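Local atomic coordinates of putative aminooxidase (Propionibacterium acnes, PDB entry 2BA9), a protein that binds flavin-adenine dinucleotide and isomerises polyunsaturated fatty acids to yield conjugated linoleic acid, within a fold of the flavin-containing amine oxidoreductase family. Residues A[248-253]-A[257-262]; A[386-391]-A[401-406]. All coordinates share one frame; numbering follows the deposited sequence.

Overall arrangement
The two contacts involve two adjacent strands, 249-252 and 396-398, of one four-stranded parallel sheet. Contact 1 comes first along the chain: strand 249-252, an inner member of the sheet, meets the short helix 256-259 that follows it. Contact 2 opens later, joining helix 383-389 to the 3-10 turn in the loop after strand 396-398. Their centres lie about 13 Å apart and their nearest atoms about 5 Å, without touching. Tyr262 of contact 1 comes near the adenine of FAD and Glu401 of contact 2 bonds the ribityl chain, so the segments lie along different parts of one cofactor. They illustrate how a dinucleotide-binding fold meets its cofactor with chain that follows its parallel strands.

Contact 1: residues A[248-253]-A[257-262]; sequences DVLVLT and EKFLDY. With FAD (flavin-adenine dinucleotide), chain D.
With CG anti to the carbonyl carbon (chi1 -60°), Leu252 sends its branch across Phe259, whose own CG lies anti to the backbone N (chi1 168°) and carries the ring out to the strand. The two side chains cross at about a right angle. Leu252 CD1 sits over the phenyl face, 3.8 Å from the ring centroid and 4° off the normal, a CH-pi contact with the methyl carbon almost directly above the ring centre. The second methyl, Leu252 CD2, lies on the same side of the ring but displaced outward past the CD1-CE1 bond, 3.7 Å from Phe259 CE1. Leu250, two residues earlier on the same side of the strand, approaches from the opposite direction and brings CD2 to 4.1 Å from Phe259 CE1.

This is a strand of the Rossmann-type parallel sheet packing against the short helix that follows it; Ile229 of strand 226-230 also touches Leu250 and Phe259, while Thr396 of the adjoining strand flanks both leucines. No hydrogen bond crosses between the segments, and all three touching residues are buried. Beyond the apolar cluster, Tyr262 lays its ring beneath the carbonyl oxygen of Phe259, and its OH comes within 3.4 Å of N6A on the adenine of FAD.

Contact 2: residues A[386-391]-A[401-406]; sequences KVEGMQ and EIMSFG. With FAD (flavin-adenine dinucleotide), chain D.
Met403 and Val387 supply the apolar part of the contact between residues 386-391 and 401-406. The sulfur, Met403 SD, lies 3.7 Å from Val387 CG1, and the methyl CE is equally near that branch. The thioether is bent at both chi2 (-47°) and chi3 (-59°), a folded shape that brings CE up against the helix. Phe273 also touches Val387, and Tyr414 of helix 408-423 touches Met403.

A van der Waals contact of a different kind sets the same methyl against a carboxylate: Glu388 arrives from the opposite direction, with Met403 CE 3.5 Å from Glu388 CD.

Polar links lie beside this contact. A water donates to Glu388 OE2 at a notably short 2.5 Å and to Met403 O at 3.0 Å, bridging the helix to the 3-10 turn although no direct hydrogen bond joins the segments. Glu388 OE2 is also bonded to Tyr414 OH. The other oxygen, Glu388 OE1, accepts from Gln391 NE2 at 2.8 Å on its syn side, with the donor 30° out of the carboxylate plane; Gln391 OE1 in turn takes the backbone N-H of Tyr398.

The cofactor is held from the start of the same turn. An extended Glu401 accepts a 2.6 Å hydrogen bond at OE2 from the ribityl hydroxyl O3' of FAD, while its OE1 pairs with Lys45.

The water and the Met403 packing join helix 383-389 to the turn that carries Glu401. With the water donating to OE2 and Gln391 NE2 to OE1, the Glu388 carboxylate is likely restricted in rotation and probably stays ionised.

Contact 1: residues A[248-253]-A[257-262]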
loop_
_atom_site.group_PDB
_atom_site.type_symbol
_atom_site.label_atom_id
_atom_site.label_comp_id
_atom_site.label_asym_id
_atom_site.label_seq_id
_atom_site.Cartn_x
_atom_site.Cartn_y
_atom_site.Cartn_z
ATOM N N ASP A 248 1.177 -21.106 19.704
ATOM C CA ASP A 248 1.017 -22.289 18.859
ATOM C C ASP A 248 1.214 -21.933 17.399
ATOM O O ASP A 248 1.785 -22.709 16.639
ATOM C CB ASP A 248 -0.375 -22.883 19.049
ATOM C CG ASP A 248 -0.582 -23.424 20.436
ATOM O OD1 ASP A 248 0.234 -24.247 20.872
ATOM O OD2 ASP A 248 -1.554 -23.032 21.099
ATOM N N VAL A 249 0.731 -20.751 17.022
ATOM C CA VAL A 249 0.738 -20.301 15.630
ATOM C C VAL A 249 1.253 -18.853 15.530
ATOM O O VAL A 249 1.001 -18.016 16.410
ATOM C CB VAL A 249 -0.675 -20.411 15.026
ATOM C CG1 VAL A 249 -0.669 -20.078 13.546
ATOM C CG2 VAL A 249 -1.230 -21.790 15.257
ATOM N N LEU A 250 2.009 -18.592 14.464
ATOM C CA LEU A 250 2.535 -17.267 14.160
ATOM C C LEU A 250 1.968 -16.742 12.844
ATOM O O LEU A 250 2.001 -17.438 11.839
ATOM C CB LEU A 250 4.060 -17.337 14.043
ATOM C CG LEU A 250 4.803 -16.011 13.867
ATOM C CD1 LEU A 250 4.539 -15.090 15.055
ATOM C CD2 LEU A 250 6.308 -16.271 13.685
ATOM N N VAL A 251 1.473 -15.503 12.857
ATOM C CA VAL A 251 0.948 -14.851 11.659
ATOM C C VAL A 251 1.661 -13.512 11.448
ATOM O O VAL A 251 1.557 -12.603 12.275
ATOM C CB VAL A 251 -0.591 -14.674 11.726
ATOM C CG1 VAL A 251 -1.118 -13.966 10.480
ATOM C CG2 VAL A 251 -1.248 -16.035 11.878
ATOM N N LEU A 252 2.398 -13.423 10.339
ATOM C CA LEU A 252 3.262 -12.292 10.042
ATOM C C LEU A 252 2.574 -11.341 9.104
ATOM O O LEU A 252 2.249 -11.722 7.983
ATOM C CB LEU A 252 4.549 -12.773 9.359
ATOM C CG LEU A 252 5.453 -13.754 10.107
ATOM C CD1 LEU A 252 6.587 -14.222 9.188
ATOM C CD2 LEU A 252 6.007 -13.131 11.378
ATOM N N THR A 253 2.370 -10.102 9.551
ATOM C CA THR A 253 1.900 -9.017 8.683
ATOM C C THR A 253 2.965 -7.914 8.594
ATOM O O THR A 253 2.669 -6.786 8.193
ATOM C CB THR A 253 0.547 -8.401 9.181
ATOM O OG1 THR A 253 0.763 -7.650 10.384
ATOM C CG2 THR A 253 -0.487 -9.478 9.414
ATOM N N GLU A 257 11.600 -9.676 5.040
ATOM C CA GLU A 257 13.052 -9.602 4.970
ATOM C C GLU A 257 13.651 -9.114 6.300
ATOM O O GLU A 257 14.761 -9.502 6.648
ATOM C CB GLU A 257 13.511 -8.723 3.781
ATOM C CG GLU A 257 13.489 -7.203 3.966
ATOM C CD GLU A 257 12.106 -6.598 3.830
ATOM O OE1 GLU A 257 11.289 -6.794 4.752
ATOM O OE2 GLU A 257 11.834 -5.921 2.816
ATOM N N LYS A 258 12.922 -8.253 7.023
ATOM C CA LYS A 258 13.375 -7.750 8.326
ATOM C C LYS A 258 13.231 -8.792 9.429
ATOM O O LYS A 258 14.024 -8.818 10.380
ATOM C CB LYS A 258 12.603 -6.489 8.703
ATOM C CG LYS A 258 12.756 -5.358 7.665
ATOM C CD LYS A 258 12.645 -3.983 8.329
ATOM C CE LYS A 258 13.071 -2.859 7.383
ATOM N NZ LYS A 258 11.902 -2.303 6.688
ATOM N N PHE A 259 12.191 -9.617 9.286
ATOM C CA PHE A 259 11.888 -10.768 10.154
ATOM C C PHE A 259 13.046 -11.754 10.181
ATOM O O PHE A 259 13.289 -12.405 11.195
ATOM C CB PHE A 259 10.596 -11.442 9.662
ATOM C CG PHE A 259 10.323 -12.795 10.264
ATOM C CD1 PHE A 259 9.759 -12.913 11.531
ATOM C CD2 PHE A 259 10.591 -13.960 9.544
ATOM C CE1 PHE A 259 9.493 -14.177 12.083
ATOM C CE2 PHE A 259 10.327 -15.211 10.090
ATOM C CZ PHE A 259 9.778 -15.317 11.362
ATOM N N LEU A 260 13.772 -11.841 9.066
ATOM C CA LEU A 260 14.959 -12.683 8.982
ATOM C C LEU A 260 15.965 -12.346 10.069
ATOM O O LEU A 260 16.636 -13.236 10.599
ATOM C CB LEU A 260 15.652 -12.512 7.629
ATOM C CG LEU A 260 14.934 -12.991 6.369
ATOM C CD1 LEU A 260 15.780 -12.643 5.145
ATOM C CD2 LEU A 260 14.659 -14.497 6.444
ATOM N N ASP A 261 16.062 -11.060 10.394
ATOM C CA ASP A 261 17.082 -10.570 11.320
ATOM C C ASP A 261 16.809 -10.871 12.802
ATOM O O ASP A 261 17.697 -10.668 13.627
ATOM C CB ASP A 261 17.272 -9.051 11.153
ATOM C CG ASP A 261 17.781 -8.654 9.773
ATOM O OD1 ASP A 261 18.325 -9.507 9.040
ATOM O OD2 ASP A 261 17.631 -7.461 9.427
ATOM N N TYR A 262 15.603 -11.322 13.146
ATOM C CA TYR A 262 15.282 -11.645 14.548
ATOM C C TYR A 262 14.559 -12.992 14.738
ATOM O O TYR A 262 13.883 -13.225 15.751
ATOM C CB TYR A 262 14.497 -10.497 15.200
ATOM C CG TYR A 262 13.161 -10.169 14.558
ATOM C CD1 TYR A 262 11.998 -10.829 14.944
ATOM C CD2 TYR A 262 13.064 -9.177 13.590
ATOM C CE1 TYR A 262 10.778 -10.519 14.367
ATOM C CE2 TYR A 262 11.856 -8.859 13.016
ATOM C CZ TYR A 262 10.709 -9.531 13.404
ATOM O OH TYR A 262 9.497 -9.213 12.822
HETATM P PA FAD D . 1.523 -1.391 7.544
HETATM O O1A FAD D . 0.403 -0.432 7.265
HETATM O O2A FAD D . 2.922 -0.924 7.199
HETATM O O5B FAD D . 1.532 -1.719 9.112
HETATM C C5B FAD D . 2.480 -2.652 9.574
HETATM C C4B FAD D . 2.505 -2.659 11.088
HETATM O O4B FAD D . 3.436 -3.629 11.524
HETATM C C3B FAD D . 2.910 -1.299 11.661
HETATM O O3B FAD D . 1.952 -0.869 12.601
HETATM C C2B FAD D . 4.270 -1.558 12.264
HETATM O O2B FAD D . 4.584 -0.672 13.339
HETATM C C1B FAD D . 4.187 -3.063 12.574
HETATM N N9A FAD D . 5.539 -3.641 12.677
HETATM C C8A FAD D . 6.558 -3.567 11.750
HETATM N N7A FAD D . 7.651 -4.211 12.248
HETATM C C5A FAD D . 7.338 -4.696 13.482
HETATM C C6A FAD D . 8.066 -5.416 14.451
HETATM N N6A FAD D . 9.202 -6.086 14.071
HETATM N N1A FAD D . 7.426 -5.791 15.627
HETATM C C2A FAD D . 6.115 -5.416 15.885
HETATM N N3A FAD D . 5.410 -4.702 14.925
HETATM C C4A FAD D . 6.010 -4.331 13.759
HETATM N N1 FAD D . -3.645 2.344 0.615
HETATM C C2 FAD D . -4.852 2.375 -0.055
HETATM O O2 FAD D . -5.608 1.405 -0.002
HETATM N N3 FAD D . -5.191 3.483 -0.806
HETATM C C4 FAD D . -4.343 4.570 -0.862
HETATM O O4 FAD D . -4.687 5.557 -1.531
HETATM C C4X FAD D . -3.127 4.546 -0.172
HETATM N N5 FAD D . -2.240 5.608 -0.225
HETATM C C5X FAD D . -1.118 5.660 0.580
HETATM C C6 FAD D . -0.321 6.802 0.612
HETATM C C7 FAD D . 0.785 6.853 1.457
HETATM C C7M FAD D . 1.612 8.108 1.478
HETATM C C8 FAD D . 1.099 5.758 2.257
HETATM C C8M FAD D . 2.280 5.762 3.180
HETATM C C9 FAD D . 0.300 4.620 2.213
HETATM C C9A FAD D . -0.810 4.550 1.370
HETATM N N10 FAD D . -1.620 3.402 1.293
HETATM C C10 FAD D . -2.799 3.425 0.584
HETATM C "C1'" FAD D . -1.085 2.060 1.668
HETATM C "C2'" FAD D . -1.664 1.564 2.987
HETATM O "O2'" FAD D . -1.602 2.557 4.005
HETATM C "C3'" FAD D . -0.886 0.319 3.386
HETATM O "O3'" FAD D . -0.851 -0.590 2.283
HETATM C "C4'" FAD D . -1.497 -0.334 4.615
HETATM O "O4'" FAD D . -1.286 0.457 5.778
HETATM C "C5'" FAD D . -0.901 -1.727 4.766
HETATM O "O5'" FAD D . -1.196 -2.242 6.033
HETATM P P FAD D . -0.262 -3.401 6.673
HETATM O O1P FAD D . -0.739 -3.753 8.070
HETATM O O2P FAD D . -0.289 -4.570 5.750
HETATM O O3P FAD D . 1.212 -2.778 6.797
#

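Contact 2: residues A[386-391]-A[401-406]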
loop_
_atom_site.group_PDB
_atom_site.type_symbol
_atom_site.label_atom_id
_atom_site.label_comp_id
_atom_site.label_asym_id
_atom_site.label_seq_id
_atom_site.Cartn_x
_atom_site.Cartn_y
_atom_site.Cartn_z
ATOM N N LYS A 386 6.529 -20.663 -4.385
ATOM C CA LYS A 386 7.346 -21.058 -3.247
ATOM C C LYS A 386 6.761 -20.537 -1.931
ATOM O O LYS A 386 6.461 -21.319 -1.034
ATOM C CB LYS A 386 8.785 -20.565 -3.420
ATOM C CG LYS A 386 9.706 -20.940 -2.269
ATOM C CD LYS A 386 10.023 -22.448 -2.231
ATOM C CE LYS A 386 11.340 -22.730 -1.503
ATOM N NZ LYS A 386 11.923 -24.091 -1.761
ATOM N N VAL A 387 6.582 -19.224 -1.814
ATOM C CA VAL A 387 6.229 -18.646 -0.511
ATOM C C VAL A 387 4.831 -19.085 -0.042
ATOM O O VAL A 387 4.642 -19.377 1.144
ATOM C CB VAL A 387 6.432 -17.124 -0.482
ATOM C CG1 VAL A 387 5.932 -16.524 0.845
ATOM C CG2 VAL A 387 7.906 -16.812 -0.688
ATOM N N GLU A 388 3.875 -19.193 -0.969
ATOM C CA GLU A 388 2.544 -19.702 -0.621
ATOM C C GLU A 388 2.566 -21.199 -0.320
ATOM O O GLU A 388 1.777 -21.678 0.500
ATOM C CB GLU A 388 1.510 -19.401 -1.707
ATOM C CG GLU A 388 1.173 -17.925 -1.852
ATOM C CD GLU A 388 0.279 -17.397 -0.735
ATOM O OE1 GLU A 388 0.239 -18.004 0.359
ATOM O OE2 GLU A 388 -0.392 -16.374 -0.954
ATOM N N GLY A 389 3.453 -21.929 -0.996
ATOM C CA GLY A 389 3.708 -23.320 -0.679
ATOM C C GLY A 389 4.280 -23.491 0.715
ATOM O O GLY A 389 4.052 -24.510 1.358
ATOM N N MET A 390 5.013 -22.490 1.191
ATOM C CA MET A 390 5.551 -22.509 2.558
ATOM C C MET A 390 4.525 -22.230 3.648
ATOM O O MET A 390 4.868 -22.298 4.828
ATOM C CB MET A 390 6.669 -21.483 2.699
ATOM C CG MET A 390 7.901 -21.792 1.893
ATOM S SD MET A 390 9.028 -20.421 2.079
ATOM C CE MET A 390 10.015 -20.539 0.624
ATOM N N GLN A 391 3.289 -21.886 3.284
ATOM C CA GLN A 391 2.300 -21.485 4.291
ATOM C C GLN A 391 2.123 -22.579 5.334
ATOM O O GLN A 391 2.150 -23.769 5.015
ATOM C CB GLN A 391 0.952 -21.121 3.656
ATOM C CG GLN A 391 0.964 -19.819 2.832
ATOM C CD GLN A 391 0.967 -18.547 3.676
ATOM O OE1 GLN A 391 1.415 -18.543 4.829
ATOM N NE2 GLN A 391 0.471 -17.455 3.095
ATOM N N GLU A 401 1.532 -6.784 3.082
ATOM C CA GLU A 401 1.650 -6.210 1.741
ATOM C C GLU A 401 2.354 -7.137 0.739
ATOM O O GLU A 401 1.868 -7.293 -0.373
ATOM C CB GLU A 401 2.328 -4.857 1.797
ATOM C CG GLU A 401 1.468 -3.767 2.468
ATOM C CD GLU A 401 2.216 -2.455 2.655
ATOM O OE1 GLU A 401 3.397 -2.505 3.052
ATOM O OE2 GLU A 401 1.633 -1.381 2.415
ATOM N N ILE A 402 3.451 -7.776 1.145
ATOM C CA ILE A 402 4.236 -8.622 0.235
ATOM C C ILE A 402 3.408 -9.727 -0.437
ATOM O O ILE A 402 3.657 -10.024 -1.591
ATOM C CB ILE A 402 5.490 -9.240 0.931
ATOM C CG1 ILE A 402 6.467 -9.860 -0.088
ATOM C CG2 ILE A 402 5.059 -10.293 1.976
ATOM C CD1 ILE A 402 6.797 -9.014 -1.298
ATOM N N MET A 403 2.401 -10.272 0.257
ATOM C CA MET A 403 1.602 -11.419 -0.248
ATOM C C MET A 403 0.394 -11.037 -1.113
ATOM O O MET A 403 -0.265 -11.909 -1.708
ATOM C CB MET A 403 1.092 -12.293 0.912
ATOM C CG MET A 403 2.173 -12.893 1.799
ATOM S SD MET A 403 3.559 -13.674 0.923
ATOM C CE MET A 403 2.693 -14.932 -0.019
ATOM N N SER A 404 0.109 -9.741 -1.163
ATOM C CA SER A 404 -1.046 -9.213 -1.872
ATOM C C SER A 404 -0.612 -7.969 -2.648
ATOM O O SER A 404 -0.082 -8.072 -3.753
ATOM C CB SER A 404 -2.193 -8.905 -0.887
ATOM O OG SER A 404 -1.791 -8.009 0.155
ATOM N N PHE A 405 -0.824 -6.799 -2.061
ATOM C CA PHE A 405 -0.408 -5.552 -2.674
ATOM C C PHE A 405 -0.356 -4.504 -1.587
ATOM O O PHE A 405 -1.023 -4.649 -0.560
ATOM C CB PHE A 405 -1.388 -5.144 -3.775
ATOM C CG PHE A 405 -1.030 -3.868 -4.442
ATOM C CD1 PHE A 405 -0.006 -3.830 -5.380
ATOM C CD2 PHE A 405 -1.690 -2.690 -4.115
ATOM C CE1 PHE A 405 0.345 -2.634 -5.993
ATOM C CE2 PHE A 405 -1.337 -1.490 -4.715
ATOM C CZ PHE A 405 -0.329 -1.464 -5.665
ATOM N N GLY A 406 0.440 -3.462 -1.812
ATOM C CA GLY A 406 0.584 -2.371 -0.868
ATOM C C GLY A 406 -0.604 -1.422 -0.786
ATOM O O GLY A 406 -0.413 -0.215 -0.868
HETATM P PA FAD D . 1.523 -1.391 7.544
HETATM O O1A FAD D . 0.403 -0.432 7.265
HETATM O O2A FAD D . 2.922 -0.924 7.199
HETATM O O5B FAD D . 1.532 -1.719 9.112
HETATM C C5B FAD D . 2.480 -2.652 9.574
HETATM C C4B FAD D . 2.505 -2.659 11.088
HETATM O O4B FAD D . 3.436 -3.629 11.524
HETATM C C3B FAD D . 2.910 -1.299 11.661
HETATM O O3B FAD D . 1.952 -0.869 12.601
HETATM C C2B FAD D . 4.270 -1.558 12.264
HETATM O O2B FAD D . 4.584 -0.672 13.339
HETATM C C1B FAD D . 4.187 -3.063 12.574
HETATM N N9A FAD D . 5.539 -3.641 12.677
HETATM C C8A FAD D . 6.558 -3.567 11.750
HETATM N N7A FAD D . 7.651 -4.211 12.248
HETATM C C5A FAD D . 7.338 -4.696 13.482
HETATM C C6A FAD D . 8.066 -5.416 14.451
HETATM N N6A FAD D . 9.202 -6.086 14.071
HETATM N N1A FAD D . 7.426 -5.791 15.627
HETATM C C2A FAD D . 6.115 -5.416 15.885
HETATM N N3A FAD D . 5.410 -4.702 14.925
HETATM C C4A FAD D . 6.010 -4.331 13.759
HETATM N N1 FAD D . -3.645 2.344 0.615
HETATM C C2 FAD D . -4.852 2.375 -0.055
HETATM O O2 FAD D . -5.608 1.405 -0.002
HETATM N N3 FAD D . -5.191 3.483 -0.806
HETATM C C4 FAD D . -4.343 4.570 -0.862
HETATM O O4 FAD D . -4.687 5.557 -1.531
HETATM C C4X FAD D . -3.127 4.546 -0.172
HETATM N N5 FAD D . -2.240 5.608 -0.225
HETATM C C5X FAD D . -1.118 5.660 0.580
HETATM C C6 FAD D . -0.321 6.802 0.612
HETATM C C7 FAD D . 0.785 6.853 1.457
HETATM C C7M FAD D . 1.612 8.108 1.478
HETATM C C8 FAD D . 1.099 5.758 2.257
HETATM C C8M FAD D . 2.280 5.762 3.180
HETATM C C9 FAD D . 0.300 4.620 2.213
HETATM C C9A FAD D . -0.810 4.550 1.370
HETATM N N10 FAD D . -1.620 3.402 1.293
HETATM C C10 FAD D . -2.799 3.425 0.584
HETATM C "C1'" FAD D . -1.085 2.060 1.668
HETATM C "C2'" FAD D . -1.664 1.564 2.987
HETATM O "O2'" FAD D . -1.602 2.557 4.005
HETATM C "C3'" FAD D . -0.886 0.319 3.386
HETATM O "O3'" FAD D . -0.851 -0.590 2.283
HETATM C "C4'" FAD D . -1.497 -0.334 4.615
HETATM O "O4'" FAD D . -1.286 0.457 5.778
HETATM C "C5'" FAD D . -0.901 -1.727 4.766
HETATM O "O5'" FAD D . -1.196 -2.242 6.033
HETATM P P FAD D . -0.262 -3.401 6.673
HETATM O O1P FAD D . -0.739 -3.753 8.070
HETATM O O2P FAD D . -0.289 -4.570 5.750
HETATM O O3P FAD D . 1.212 -2.778 6.797
HETATM O O HOH W 1 -0.146 -14.673 -2.749
#